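Local coordinates for protein trans-4-hydroxy-L-proline dehydratase (Clostridioides difficile 70-100-2010, PDB 6VXC) that dehydrates trans-4-hydroxy-L-proline to (S)-1-pyrroline-5-carboxylate by glycyl radical chemistry, a step in the anaerobic breakdown of hydroxyproline, at residues G60-E63 / I64-R68; K556-R560 / G561-Y565. All blocks are in the same frame, centred on the assembly; numbering follows the deposited sequence.

Contact 1 of 2, residues G60-E63 / I64-R68; sequences GSVE and IPVLR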
ATOM      1  N   GLY A  60     -20.666 -26.123  -3.843  1.00 20.57           N
ATOM      2  CA  GLY A  60     -21.615 -26.996  -3.192  1.00 25.39           C
ATOM      3  C   GLY A  60     -21.157 -28.425  -3.026  1.00 19.60           C
ATOM      4  O   GLY A  60     -21.824 -29.193  -2.325  1.00 23.65           O
ATOM      5  N   SER A  61     -20.042 -28.806  -3.644  1.00 19.10           N
ATOM      6  CA  SER A  61     -19.522 -30.156  -3.544  1.00 23.48           C
ATOM      7  C   SER A  61     -18.288 -30.267  -2.658  1.00 23.91           C
ATOM      8  O   SER A  61     -17.887 -31.390  -2.329  1.00 20.84           O
ATOM      9  CB  SER A  61     -19.191 -30.691  -4.945  1.00 22.70           C
ATOM     10  OG  SER A  61     -18.056 -30.039  -5.478  1.00 24.74           O
ATOM     11  N   VAL A  62     -17.678 -29.137  -2.272  1.00 21.07           N
ATOM     12  CA  VAL A  62     -16.471 -29.101  -1.454  1.00 20.12           C
ATOM     13  C   VAL A  62     -16.542 -27.914  -0.497  1.00 16.74           C
ATOM     14  O   VAL A  62     -17.332 -26.990  -0.678  1.00 16.73           O
ATOM     15  CB  VAL A  62     -15.195 -29.007  -2.321  1.00 21.43           C
ATOM     16  CG1 VAL A  62     -14.996 -30.283  -3.123  1.00 20.90           C
ATOM     17  CG2 VAL A  62     -15.276 -27.795  -3.244  1.00 16.75           C
ATOM     18  N   GLU A  63     -15.699 -27.946   0.533  1.00 19.45           N
ATOM     19  CA  GLU A  63     -15.577 -26.808   1.432  1.00 18.57           C
ATOM     20  C   GLU A  63     -14.944 -25.628   0.686  1.00 16.64           C
ATOM     21  O   GLU A  63     -14.247 -25.801  -0.310  1.00 18.08           O
ATOM     22  CB  GLU A  63     -14.743 -27.177   2.664  1.00 20.70           C
ATOM     23  CG  GLU A  63     -15.204 -28.440   3.406  1.00 24.79           C
ATOM     24  CD  GLU A  63     -16.489 -28.245   4.197  1.00 26.38           C
ATOM     25  OE1 GLU A  63     -17.022 -29.240   4.737  1.00 24.48           O
ATOM     26  OE2 GLU A  63     -16.979 -27.098   4.271  1.00 32.07           O
ATOM     27  N   ILE A  64     -15.204 -24.414   1.180  1.00 16.45           N
ATOM     28  CA  ILE A  64     -14.809 -23.211   0.434  1.00 18.89           C
ATOM     29  C   ILE A  64     -13.308 -23.134   0.200  1.00 13.32           C
ATOM     30  O   ILE A  64     -12.901 -22.759  -0.904  1.00 15.85           O
ATOM     31  CB  ILE A  64     -15.377 -21.955   1.105  1.00 15.89           C
ATOM     32  CG1 ILE A  64     -16.908 -21.973   0.985  1.00 22.31           C
ATOM     33  CG2 ILE A  64     -14.827 -20.717   0.420  1.00 15.79           C
ATOM     34  CD1 ILE A  64     -17.602 -20.886   1.755  1.00 19.24           C
ATOM     35  N   PRO A  65     -12.440 -23.459   1.152  1.00 13.33           N
ATOM     36  CA  PRO A  65     -11.004 -23.425   0.824  1.00 16.71           C
ATOM     37  C   PRO A  65     -10.644 -24.304  -0.363  1.00 14.82           C
ATOM     38  O   PRO A  65      -9.883 -23.876  -1.240  1.00 15.33           O
ATOM     39  CB  PRO A  65     -10.321 -23.877   2.125  1.00 15.20           C
ATOM     40  CG  PRO A  65     -11.418 -24.232   3.072  1.00 20.95           C
ATOM     41  CD  PRO A  65     -12.688 -23.648   2.584  1.00 15.15           C
ATOM     42  N   VAL A  66     -11.192 -25.516  -0.434  1.00 15.99           N
ATOM     43  CA  VAL A  66     -10.925 -26.374  -1.582  1.00 13.62           C
ATOM     44  C   VAL A  66     -11.525 -25.778  -2.851  1.00 13.82           C
ATOM     45  O   VAL A  66     -10.928 -25.856  -3.929  1.00 17.29           O
ATOM     46  CB  VAL A  66     -11.438 -27.799  -1.313  1.00 14.33           C
ATOM     47  CG1 VAL A  66     -11.369 -28.638  -2.578  1.00 14.42           C
ATOM     48  CG2 VAL A  66     -10.616 -28.458  -0.203  1.00 16.54           C
ATOM     49  N   LEU A  67     -12.713 -25.178  -2.749  1.00 13.86           N
ATOM     50  CA  LEU A  67     -13.312 -24.520  -3.908  1.00 14.57           C
ATOM     51  C   LEU A  67     -12.401 -23.432  -4.471  1.00 15.58           C
ATOM     52  O   LEU A  67     -12.221 -23.329  -5.688  1.00 17.33           O
ATOM     53  CB  LEU A  67     -14.680 -23.941  -3.541  1.00 14.47           C
ATOM     54  CG  LEU A  67     -15.387 -23.068  -4.580  1.00 14.13           C
ATOM     55  CD1 LEU A  67     -15.601 -23.815  -5.857  1.00 20.15           C
ATOM     56  CD2 LEU A  67     -16.717 -22.646  -4.023  1.00 13.45           C
ATOM     57  N   ARG A  68     -11.841 -22.591  -3.605  1.00 14.18           N
ATOM     58  CA  ARG A  68     -10.922 -21.560  -4.079  1.00 14.64           C
ATOM     59  C   ARG A  68      -9.694 -22.181  -4.744  1.00 14.04           C
ATOM     60  O   ARG A  68      -9.270 -21.747  -5.819  1.00 16.80           O
ATOM     61  CB  ARG A  68     -10.492 -20.668  -2.915  1.00 13.72           C
ATOM     62  CG  ARG A  68     -11.629 -19.930  -2.219  1.00 14.19           C
ATOM     63  CD  ARG A  68     -12.316 -18.948  -3.150  1.00 14.04           C
ATOM     64  NE  ARG A  68     -11.363 -18.011  -3.734  1.00 17.99           N
ATOM     65  CZ  ARG A  68     -11.635 -17.204  -4.751  1.00 16.54           C
ATOM     66  NH1 ARG A  68     -10.698 -16.404  -5.217  1.00 17.57           N
ATOM     67  NH2 ARG A  68     -12.843 -17.211  -5.313  1.00 15.81           N
TER
HETATM   68  O   HOH W   1     -16.499 -24.200   3.800  1.00 24.80           O
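Val62 leans over the first turn of the helix that begins at Ile64 and meets two of its side chains. From its CB, 3.9 Å from Val66 CG1, the side chain forks: CG1 lies 4.0 Å from Val66 CG1, the two side chains crossing at about a right angle. For the other branch, chi1 (-67°) sets CG2 between the backbone N and the carbonyl carbon, which places it 3.7 Å from the backbone N of Leu67, where it also touches Leu67 CB. Glu63 is the N-cap of helix 64-78, and its carbonyl opens the helical bonding: Leu67 N donates to Glu63 O at 2.9 Å, with an N-H...O angle of 161° and the donor in the carbonyl plane. The Glu63 side chain bends at chi2 (-73°); its end leads away from the helix, and a water spans the gap, donating to Glu63 OE2 at 3.0 Å and accepting from Ile64 N at 2.9 Å. That bridge gives the amide of the first helical residue a partner, while OE1 is bonded to Tyr215 OH on helix 214-248. Pro65 and Val66 rest against the same long helix, and Leu67 packs on Tyr55 and Tyr58 of helix 46-58.

Contact 2 of 2, residues K556-R560 / G561-Y565; sequences KDYQR and GGARY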
ATOM      1  N   LYS A 556      -3.808 -23.918   9.162  1.00 17.04           N
ATOM      2  CA  LYS A 556      -4.732 -22.796   9.242  1.00 13.99           C
ATOM      3  C   LYS A 556      -4.432 -21.792   8.136  1.00 16.46           C
ATOM      4  O   LYS A 556      -3.287 -21.351   7.971  1.00 15.92           O
ATOM      5  CB  LYS A 556      -4.652 -22.119  10.611  1.00 13.01           C
ATOM      6  CG  LYS A 556      -5.697 -21.031  10.788  1.00 17.13           C
ATOM      7  CD  LYS A 556      -5.545 -20.294  12.106  1.00 19.69           C
ATOM      8  CE  LYS A 556      -6.004 -21.128  13.283  1.00 22.72           C
ATOM      9  NZ  LYS A 556      -6.159 -20.259  14.495  1.00 30.99           N
ATOM     10  N   ASP A 557      -5.472 -21.448   7.383  1.00 13.67           N
ATOM     11  CA  ASP A 557      -5.337 -20.558   6.243  1.00 13.16           C
ATOM     12  C   ASP A 557      -4.885 -19.156   6.684  1.00 12.45           C
ATOM     13  O   ASP A 557      -5.253 -18.658   7.754  1.00 14.52           O
ATOM     14  CB  ASP A 557      -6.665 -20.482   5.497  1.00 13.25           C
ATOM     15  CG  ASP A 557      -6.555 -19.739   4.182  1.00 16.10           C
ATOM     16  OD1 ASP A 557      -6.076 -20.337   3.200  1.00 17.43           O
ATOM     17  OD2 ASP A 557      -6.920 -18.545   4.146  1.00 17.94           O
ATOM     18  N   TYR A 558      -4.096 -18.513   5.825  1.00 13.50           N
ATOM     19  CA  TYR A 558      -3.609 -17.160   6.100  1.00 11.36           C
ATOM     20  C   TYR A 558      -4.752 -16.193   6.376  1.00 14.67           C
ATOM     21  O   TYR A 558      -4.635 -15.314   7.236  1.00 15.20           O
ATOM     22  CB  TYR A 558      -2.757 -16.683   4.916  1.00 11.54           C
ATOM     23  CG  TYR A 558      -2.318 -15.236   4.951  1.00 16.05           C
ATOM     24  CD1 TYR A 558      -1.163 -14.857   5.607  1.00 14.71           C
ATOM     25  CD2 TYR A 558      -3.031 -14.262   4.262  1.00 18.84           C
ATOM     26  CE1 TYR A 558      -0.750 -13.530   5.618  1.00 14.56           C
ATOM     27  CE2 TYR A 558      -2.632 -12.948   4.268  1.00 21.14           C
ATOM     28  CZ  TYR A 558      -1.498 -12.586   4.942  1.00 17.54           C
ATOM     29  OH  TYR A 558      -1.132 -11.269   4.924  1.00 21.86           O
ATOM     30  N   GLN A 559      -5.875 -16.348   5.673  1.00 14.19           N
ATOM     31  CA  GLN A 559      -6.990 -15.422   5.834  1.00 16.41           C
ATOM     32  C   GLN A 559      -7.767 -15.634   7.129  1.00 14.33           C
ATOM     33  O   GLN A 559      -8.678 -14.859   7.408  1.00 14.39           O
ATOM     34  CB  GLN A 559      -7.940 -15.516   4.642  1.00 15.40           C
ATOM     35  CG  GLN A 559      -8.564 -14.189   4.212  1.00 14.33           C
ATOM     36  CD  GLN A 559      -7.623 -13.340   3.361  1.00 15.55           C
ATOM     37  OE1 GLN A 559      -6.739 -12.664   3.881  1.00 17.25           O
ATOM     38  NE2 GLN A 559      -7.813 -13.378   2.042  1.00 13.95           N
ATOM     39  N   ARG A 560      -7.440 -16.631   7.943  1.00 14.10           N
ATOM     40  CA  ARG A 560      -8.148 -16.749   9.211  1.00 15.12           C
ATOM     41  C   ARG A 560      -7.195 -16.937  10.383  1.00 15.88           C
ATOM     42  O   ARG A 560      -7.581 -17.495  11.410  1.00 18.91           O
ATOM     43  CB  ARG A 560      -9.196 -17.866   9.177  1.00 14.83           C
ATOM     44  CG  ARG A 560      -8.675 -19.298   9.114  1.00 16.50           C
ATOM     45  CD  ARG A 560      -9.841 -20.312   9.062  1.00 14.36           C
ATOM     46  NE  ARG A 560      -9.363 -21.692   9.068  1.00 14.50           N
ATOM     47  CZ  ARG A 560      -9.143 -22.409  10.165  1.00 15.41           C
ATOM     48  NH1 ARG A 560      -9.364 -21.885  11.362  1.00 14.40           N
ATOM     49  NH2 ARG A 560      -8.709 -23.660  10.064  1.00 16.43           N
ATOM     50  N   GLY A 561      -5.959 -16.455  10.261  1.00 15.54           N
ATOM     51  CA  GLY A 561      -5.048 -16.400  11.381  1.00 13.84           C
ATOM     52  C   GLY A 561      -3.875 -17.358  11.352  1.00 13.39           C
ATOM     53  O   GLY A 561      -3.227 -17.528  12.384  1.00 14.08           O
ATOM     54  N   GLY A 562      -3.600 -18.009  10.222  1.00 13.29           N
ATOM     55  CA  GLY A 562      -2.473 -18.927  10.138  1.00 12.94           C
ATOM     56  C   GLY A 562      -1.103 -18.275  10.277  1.00 12.15           C
ATOM     57  O   GLY A 562      -0.138 -18.957  10.637  1.00 12.99           O
ATOM     58  N   ALA A 563      -0.988 -16.983   9.989  1.00 11.57           N
ATOM     59  CA  ALA A 563       0.295 -16.305  10.123  1.00 12.71           C
ATOM     60  C   ALA A 563       0.785 -16.346  11.568  1.00 12.64           C
ATOM     61  O   ALA A 563      -0.008 -16.381  12.515  1.00 13.23           O
ATOM     62  CB  ALA A 563       0.172 -14.852   9.670  1.00  9.28           C
ATOM     63  N   ARG A 564       2.112 -16.321  11.738  1.00 12.95           N
ATOM     64  CA  ARG A 564       2.670 -16.295  13.090  1.00 12.79           C
ATOM     65  C   ARG A 564       2.190 -15.067  13.858  1.00 10.66           C
ATOM     66  O   ARG A 564       1.932 -15.142  15.060  1.00 10.62           O
ATOM     67  CB  ARG A 564       4.201 -16.323  13.057  1.00 13.13           C
ATOM     68  CG  ARG A 564       4.862 -16.303  14.441  1.00 10.20           C
ATOM     69  CD  ARG A 564       6.384 -16.527  14.331  1.00 13.13           C
ATOM     70  NE  ARG A 564       6.682 -17.784  13.651  1.00 12.95           N
ATOM     71  CZ  ARG A 564       7.895 -18.198  13.280  1.00 14.05           C
ATOM     72  NH1 ARG A 564       8.974 -17.453  13.511  1.00 12.09           N
ATOM     73  NH2 ARG A 564       8.021 -19.369  12.662  1.00 12.78           N
ATOM     74  N   TYR A 565       2.110 -13.929  13.191  1.00 11.65           N
ATOM     75  CA  TYR A 565       1.675 -12.687  13.806  1.00 10.78           C
ATOM     76  C   TYR A 565       0.450 -12.158  13.078  1.00  9.36           C
ATOM     77  O   TYR A 565       0.353 -12.261  11.854  1.00 11.66           O
ATOM     78  CB  TYR A 565       2.794 -11.635  13.784  1.00  9.69           C
ATOM     79  CG  TYR A 565       4.106 -12.103  14.396  1.00 11.57           C
ATOM     80  CD1 TYR A 565       4.281 -12.146  15.783  1.00  9.63           C
ATOM     81  CD2 TYR A 565       5.167 -12.475  13.590  1.00  9.18           C
ATOM     82  CE1 TYR A 565       5.467 -12.549  16.336  1.00 10.05           C
ATOM     83  CE2 TYR A 565       6.367 -12.899  14.131  1.00 10.11           C
ATOM     84  CZ  TYR A 565       6.518 -12.931  15.506  1.00 10.86           C
ATOM     85  OH  TYR A 565       7.708 -13.329  16.054  1.00 13.09           O
TER
HETATM   86  O   HOH W   2      -3.464 -19.118  15.469  1.00 26.26           O
HETATM   87  O   HOH W   3      -2.991 -15.061   9.394  1.00 14.28           O
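Chi1 of -174° swings the Lys556 chain away from its own amide, and with a bend at chi3 (-74°) it lies alongside the backbone of the two glycines. Its CG is 3.7 Å from Gly562 N, and its CD comes within 3.5 Å of Gly561 C. The bend carries NZ to a water that accepts from it at 3.1 Å and donates weakly to Gly561 O. Arg560 runs extended from CG to NE, and one face of its guanidinium covers Lys556 CG, which sits over the centre of the group; its NE forms a salt bridge with Asp220. An Asx turn, Gln559 N donating to Asp557 OD2 at 2.9 Å from above the carboxylate plane, accompanies a type I turn closed by Arg560 N on Asp557 O. The carbonyl O of buried Asp557 also accepts from Gly562 N at 3.0 Å, on the opposite face of its plane. This 6-to-1 bond encloses a weak, nearly straight one from Gly561 N to Tyr558 O (3.5 Å), a Schellman-like pattern round Gly561 with its positive phi (110°). Gly562 CA makes a CA-H...O contact with Lys556 O at 3.4 Å. A second water donates to Tyr558 O and accepts from Ala563 N, where Tyr558 CD1 lies near Ala563 CB.

In the fold
Contacts 1 and 2 occupy the same side of the molecule and both fall within the pyruvate formate lyase-like part of the chain, though almost five hundred residues separate them in sequence. Their centres are about 18 Å apart and their nearest atoms about 6 Å, so they do not touch. Helix 214-248 links them: Asp220 packs against Pro65 of contact 1 and accepts from Arg560 and the backbone N of Asp557 in contact 2. Contact 1 lies at the surface, away from the annotated sites. The 556-565 loop is buried deeper and leads into strand 565-573; the side chain of Tyr558 is about 11 Å from that of Glu456, the proton acceptor inferred by similarity.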